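Local coordinates for nucleoprotein (Rift Valley fever virus, PDB 3LYF) that encapsidates the viral genomic RNA, protecting it from nucleases and forming the ribonucleoprotein that serves as template for transcription and replication, at residues A[28-33]-A[94-99]; A[37-42]-A[108-113]. All coordinates share one frame; numbering follows the deposited sequence.

Contact 1 (A[28-33]-A[94-99]); sequences FAYQGF and EGNPSR
Gln31 faces Asn96 and Phe33 faces Arg99 where two irregular loops of this all-helical nucleoprotein run side by side, their end-to-end directions 38° apart and the CA atoms of Phe33 and Arg99 separated by 4.9 Å. The loops, 28-33 and 94-99, carry Tyr30, Phe33 and Arg99 of the RNA-binding site. The bent side chain of Gln31 reaches the backbone of the second loop, and its NE2 donates to Gly95 O at 3.2 Å. That bond is nearly straight, with an N-H...O angle of 171°, and lies in the amide plane of Gln31, although NE2 stands above the carbonyl plane of Gly95. A water lies between Gly95 O, at a doubtfully short distance, and Gln31 OE1, to which it donates a weak bond.

Asn96 extends from the other side with its CG turned trans to the main-chain nitrogen (chi1 -172°). The Asn96 and Gln31 side chains lie alongside each other, pointing opposite ways, their amide planes steeply inclined. The oxygens Gln31 OE1 and Asn96 OD1 come to 3.0 Å; Arg106 donates from NE to the former and from NH2 to the latter, which probably offsets their repulsion. Asn96 OD1 also accepts a weak bond from Gly32 N at 3.4 Å. Toward Arg99 the contact runs through the backbone: Gly32 O packs on Arg99 CA at 3.7 Å, and a second water donates to Gly32 O at 2.7 Å and to Pro97 O at 3.0 Å.

Contact 2 (A[37-42]-A[108-113]); sequences RVIELL and AAALAG
Val38, on the continuous helix 35-46, meets Ala110 at the junction of helices 104-110 and 112-122, their CA atoms 6.6 Å apart. This is apolar helix packing within the all-helical fold: one side of helix 35-46 rests on a break between two consecutive helices. Leu111 forms that break, leaving helical geometry after the first helix and standing at the N-cap position of the second.

The methyl of Ala110 points at the facing helix and is touched by two side chains. Val38 approaches it with CG1, at 3.7 Å from Ala110 CB, this branch being the one anti to the backbone N (chi1 170°). Ile39 begins less directly, but its two bends, chi1 -58° and chi2 -52°, bring the terminal CD1 to 3.9 Å from the same Ala110 CB. The small alanine side chain thus receives the ends of two branched residues.

Leu111 is met from the same helix by two residues. Leu42, one turn along from Val38, adds a looser contact through CD1, at 4.2 Å from Leu111 CD1. Helix 50-63 adds to the apolar surroundings, with Ala54 against Leu111 and with Trp50 and Met57 against Leu42. The tighter approach is that of Ile39, whose side chain passes that of Leu111 at a slant: Ile39 CD1 comes to 3.6 Å from Leu111 CD2.

In the fold
The four segments alternate along the chain, 28-33 and 37-42 followed by 94-99 and 108-113, so each contact pairs one of two early segments with one of two later ones, in the same order. Their centres are 14 Å apart. Contact 1 is a polar loop contact at the surface, whereas contact 2 is buried and apolar between helix 35-46 and the junction of helices 104-110 and 112-122. Phe33, an RNA-binding residue, connects them: its CD1 lies 3.7 Å from Val38 CG2 and its CZ 4.2 Å from Ala109 CB. The RNA-binding loops thus sit directly beside the helical core. Both first segments fall in the region probably essential for oligomerization.

Contact 1 (A[28-33]-A[94-99])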
# COMPACT_ATOMS: atom_id res chain seq x y z
N PHE A 28 -19.63 11.98 -8.02
CA PHE A 28 -20.25 11.70 -9.32
C PHE A 28 -21.28 12.76 -9.72
O PHE A 28 -22.11 12.51 -10.58
CB PHE A 28 -20.86 10.30 -9.31
CG PHE A 28 -19.86 9.22 -8.97
CD1 PHE A 28 -18.99 8.71 -9.94
CD2 PHE A 28 -19.75 8.75 -7.66
CE1 PHE A 28 -18.07 7.74 -9.64
CE2 PHE A 28 -18.83 7.77 -7.34
CZ PHE A 28 -17.98 7.27 -8.33
N ALA A 29 -21.20 13.95 -9.11
CA ALA A 29 -22.02 15.09 -9.53
C ALA A 29 -21.42 15.66 -10.80
O ALA A 29 -20.20 15.68 -10.95
CB ALA A 29 -22.11 16.15 -8.44
N TYR A 30 -22.28 16.11 -11.73
CA TYR A 30 -21.82 16.59 -13.04
C TYR A 30 -20.71 17.62 -12.90
O TYR A 30 -20.75 18.47 -11.99
CB TYR A 30 -22.97 17.17 -13.88
CG TYR A 30 -22.52 17.78 -15.19
CD1 TYR A 30 -22.36 16.99 -16.34
CD2 TYR A 30 -22.22 19.14 -15.29
CE1 TYR A 30 -21.91 17.55 -17.55
CE2 TYR A 30 -21.79 19.71 -16.48
CZ TYR A 30 -21.64 18.92 -17.61
OH TYR A 30 -21.20 19.51 -18.79
N GLN A 31 -19.71 17.52 -13.77
CA GLN A 31 -18.65 18.52 -13.88
C GLN A 31 -18.59 19.08 -15.30
O GLN A 31 -18.40 18.34 -16.27
CB GLN A 31 -17.29 17.93 -13.49
CG GLN A 31 -17.15 17.56 -12.01
CD GLN A 31 -16.92 18.76 -11.11
OE1 GLN A 31 -16.16 19.68 -11.44
NE2 GLN A 31 -17.58 18.76 -9.94
N GLY A 32 -18.76 20.40 -15.41
CA GLY A 32 -18.62 21.12 -16.68
C GLY A 32 -17.24 21.75 -16.80
O GLY A 32 -17.02 22.89 -16.33
N PHE A 33 -16.31 21.01 -17.40
CA PHE A 33 -14.98 21.53 -17.79
C PHE A 33 -14.32 20.68 -18.86
O PHE A 33 -14.71 19.54 -19.11
CB PHE A 33 -14.01 21.54 -16.61
CG PHE A 33 -13.61 20.15 -16.17
CD1 PHE A 33 -12.33 19.68 -16.38
CD2 PHE A 33 -14.54 19.31 -15.56
CE1 PHE A 33 -11.96 18.40 -15.96
CE2 PHE A 33 -14.17 18.03 -15.15
CZ PHE A 33 -12.87 17.58 -15.38
N GLU A 94 -14.34 24.78 -4.67
CA GLU A 94 -15.01 23.53 -4.33
C GLU A 94 -16.20 23.35 -5.26
O GLU A 94 -16.63 24.28 -5.93
CB GLU A 94 -15.51 23.54 -2.89
CG GLU A 94 -14.57 24.20 -1.92
CD GLU A 94 -14.92 23.89 -0.48
OE1 GLU A 94 -16.12 23.66 -0.20
OE2 GLU A 94 -13.98 23.90 0.36
N GLY A 95 -16.72 22.14 -5.28
CA GLY A 95 -17.99 21.86 -5.91
C GLY A 95 -17.82 21.77 -7.40
O GLY A 95 -16.87 21.16 -7.89
N ASN A 96 -18.75 22.37 -8.13
CA ASN A 96 -18.71 22.34 -9.56
C ASN A 96 -18.74 23.77 -10.04
O ASN A 96 -19.78 24.27 -10.45
CB ASN A 96 -19.87 21.52 -10.10
CG ASN A 96 -19.77 21.30 -11.58
OD1 ASN A 96 -18.68 21.19 -12.13
ND2 ASN A 96 -20.93 21.23 -12.25
N PRO A 97 -17.59 24.46 -9.95
CA PRO A 97 -17.57 25.89 -10.34
C PRO A 97 -17.63 26.05 -11.84
O PRO A 97 -17.64 25.06 -12.56
CB PRO A 97 -16.21 26.35 -9.82
CG PRO A 97 -15.34 25.12 -9.94
CD PRO A 97 -16.26 23.98 -9.56
N SER A 98 -17.68 27.30 -12.32
CA SER A 98 -17.54 27.60 -13.74
C SER A 98 -16.29 26.98 -14.39
O SER A 98 -15.37 26.53 -13.70
CB SER A 98 -17.55 29.13 -13.97
OG SER A 98 -17.10 29.84 -12.83
N ARG A 99 -16.30 26.97 -15.73
CA ARG A 99 -15.35 26.21 -16.54
C ARG A 99 -13.89 26.65 -16.46
O ARG A 99 -12.99 25.88 -16.88
CB ARG A 99 -15.78 26.24 -18.01
CG ARG A 99 -15.53 27.56 -18.73
CD ARG A 99 -16.36 27.71 -20.01
NE ARG A 99 -15.86 28.79 -20.86
CZ ARG A 99 -16.00 30.10 -20.61
NH1 ARG A 99 -16.65 30.53 -19.53
NH2 ARG A 99 -15.50 31.00 -21.46
O HOH W 1 -14.95 19.72 -8.75
O HOH W 2 -18.82 24.67 -15.28

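Contact 2 (A[37-42]-A[108-113])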
# COMPACT_ATOMS: atom_id res chain seq x y z
N ARG A 37 -8.33 22.81 -20.56
CA ARG A 37 -8.38 24.12 -19.88
C ARG A 37 -7.74 24.02 -18.49
O ARG A 37 -7.03 24.90 -18.05
CB ARG A 37 -9.82 24.61 -19.86
CG ARG A 37 -9.98 26.07 -19.50
CD ARG A 37 -9.18 27.06 -20.32
NE ARG A 37 -9.29 28.36 -19.67
CZ ARG A 37 -8.29 29.22 -19.47
NH1 ARG A 37 -7.05 29.00 -19.90
NH2 ARG A 37 -8.55 30.34 -18.83
N VAL A 38 -7.95 22.89 -17.81
CA VAL A 38 -7.33 22.66 -16.53
C VAL A 38 -5.83 22.76 -16.65
O VAL A 38 -5.18 23.45 -15.87
CB VAL A 38 -7.81 21.32 -15.90
CG1 VAL A 38 -6.96 20.91 -14.65
CG2 VAL A 38 -9.28 21.51 -15.46
N ILE A 39 -5.28 22.09 -17.65
CA ILE A 39 -3.84 22.10 -17.84
C ILE A 39 -3.33 23.50 -18.16
O ILE A 39 -2.33 23.94 -17.61
CB ILE A 39 -3.42 21.13 -18.97
CG1 ILE A 39 -3.88 19.69 -18.68
CG2 ILE A 39 -1.93 21.21 -19.25
CD1 ILE A 39 -3.47 19.16 -17.34
N GLU A 40 -4.05 24.24 -19.01
CA GLU A 40 -3.66 25.62 -19.27
C GLU A 40 -3.62 26.45 -18.01
O GLU A 40 -2.67 27.20 -17.80
CB GLU A 40 -4.63 26.30 -20.24
CG GLU A 40 -4.52 25.84 -21.64
CD GLU A 40 -5.65 26.39 -22.51
OE1 GLU A 40 -6.39 27.32 -22.05
OE2 GLU A 40 -5.78 25.86 -23.63
N LEU A 41 -4.66 26.35 -17.18
CA LEU A 41 -4.69 27.11 -15.92
C LEU A 41 -3.58 26.73 -14.92
O LEU A 41 -2.94 27.58 -14.27
CB LEU A 41 -6.07 26.97 -15.27
CG LEU A 41 -7.20 27.63 -16.05
CD1 LEU A 41 -8.52 27.18 -15.47
CD2 LEU A 41 -7.05 29.19 -15.96
N LEU A 42 -3.33 25.43 -14.80
CA LEU A 42 -2.19 24.98 -14.00
C LEU A 42 -0.87 25.64 -14.46
O LEU A 42 -0.11 26.14 -13.60
CB LEU A 42 -2.04 23.44 -14.09
CG LEU A 42 -3.04 22.69 -13.20
CD1 LEU A 42 -3.08 21.22 -13.53
CD2 LEU A 42 -2.78 22.93 -11.71
N ALA A 108 -7.08 16.08 -10.82
CA ALA A 108 -6.87 14.62 -10.82
C ALA A 108 -7.37 14.02 -12.14
O ALA A 108 -6.75 13.13 -12.74
CB ALA A 108 -7.61 13.96 -9.60
N ALA A 109 -8.48 14.51 -12.61
CA ALA A 109 -9.10 13.99 -13.82
C ALA A 109 -8.36 14.39 -15.08
O ALA A 109 -8.24 13.59 -16.01
CB ALA A 109 -10.57 14.43 -13.90
N ALA A 110 -7.84 15.62 -15.14
CA ALA A 110 -7.05 16.08 -16.31
C ALA A 110 -5.69 15.39 -16.41
O ALA A 110 -5.08 15.34 -17.48
CB ALA A 110 -6.85 17.60 -16.24
N LEU A 111 -5.17 14.92 -15.28
CA LEU A 111 -3.88 14.24 -15.22
C LEU A 111 -4.11 12.75 -14.92
O LEU A 111 -3.36 12.16 -14.15
CB LEU A 111 -2.99 14.94 -14.18
CG LEU A 111 -2.68 16.41 -14.55
CD1 LEU A 111 -2.05 17.13 -13.38
CD2 LEU A 111 -1.74 16.48 -15.76
N ALA A 112 -5.12 12.17 -15.57
CA ALA A 112 -5.62 10.82 -15.26
C ALA A 112 -4.50 9.79 -15.29
O ALA A 112 -4.48 8.87 -14.49
CB ALA A 112 -6.77 10.41 -16.23
N GLY A 113 -3.57 9.94 -16.24
CA GLY A 113 -2.42 9.05 -16.35
C GLY A 113 -1.52 9.07 -15.12
O GLY A 113 -0.97 8.06 -14.69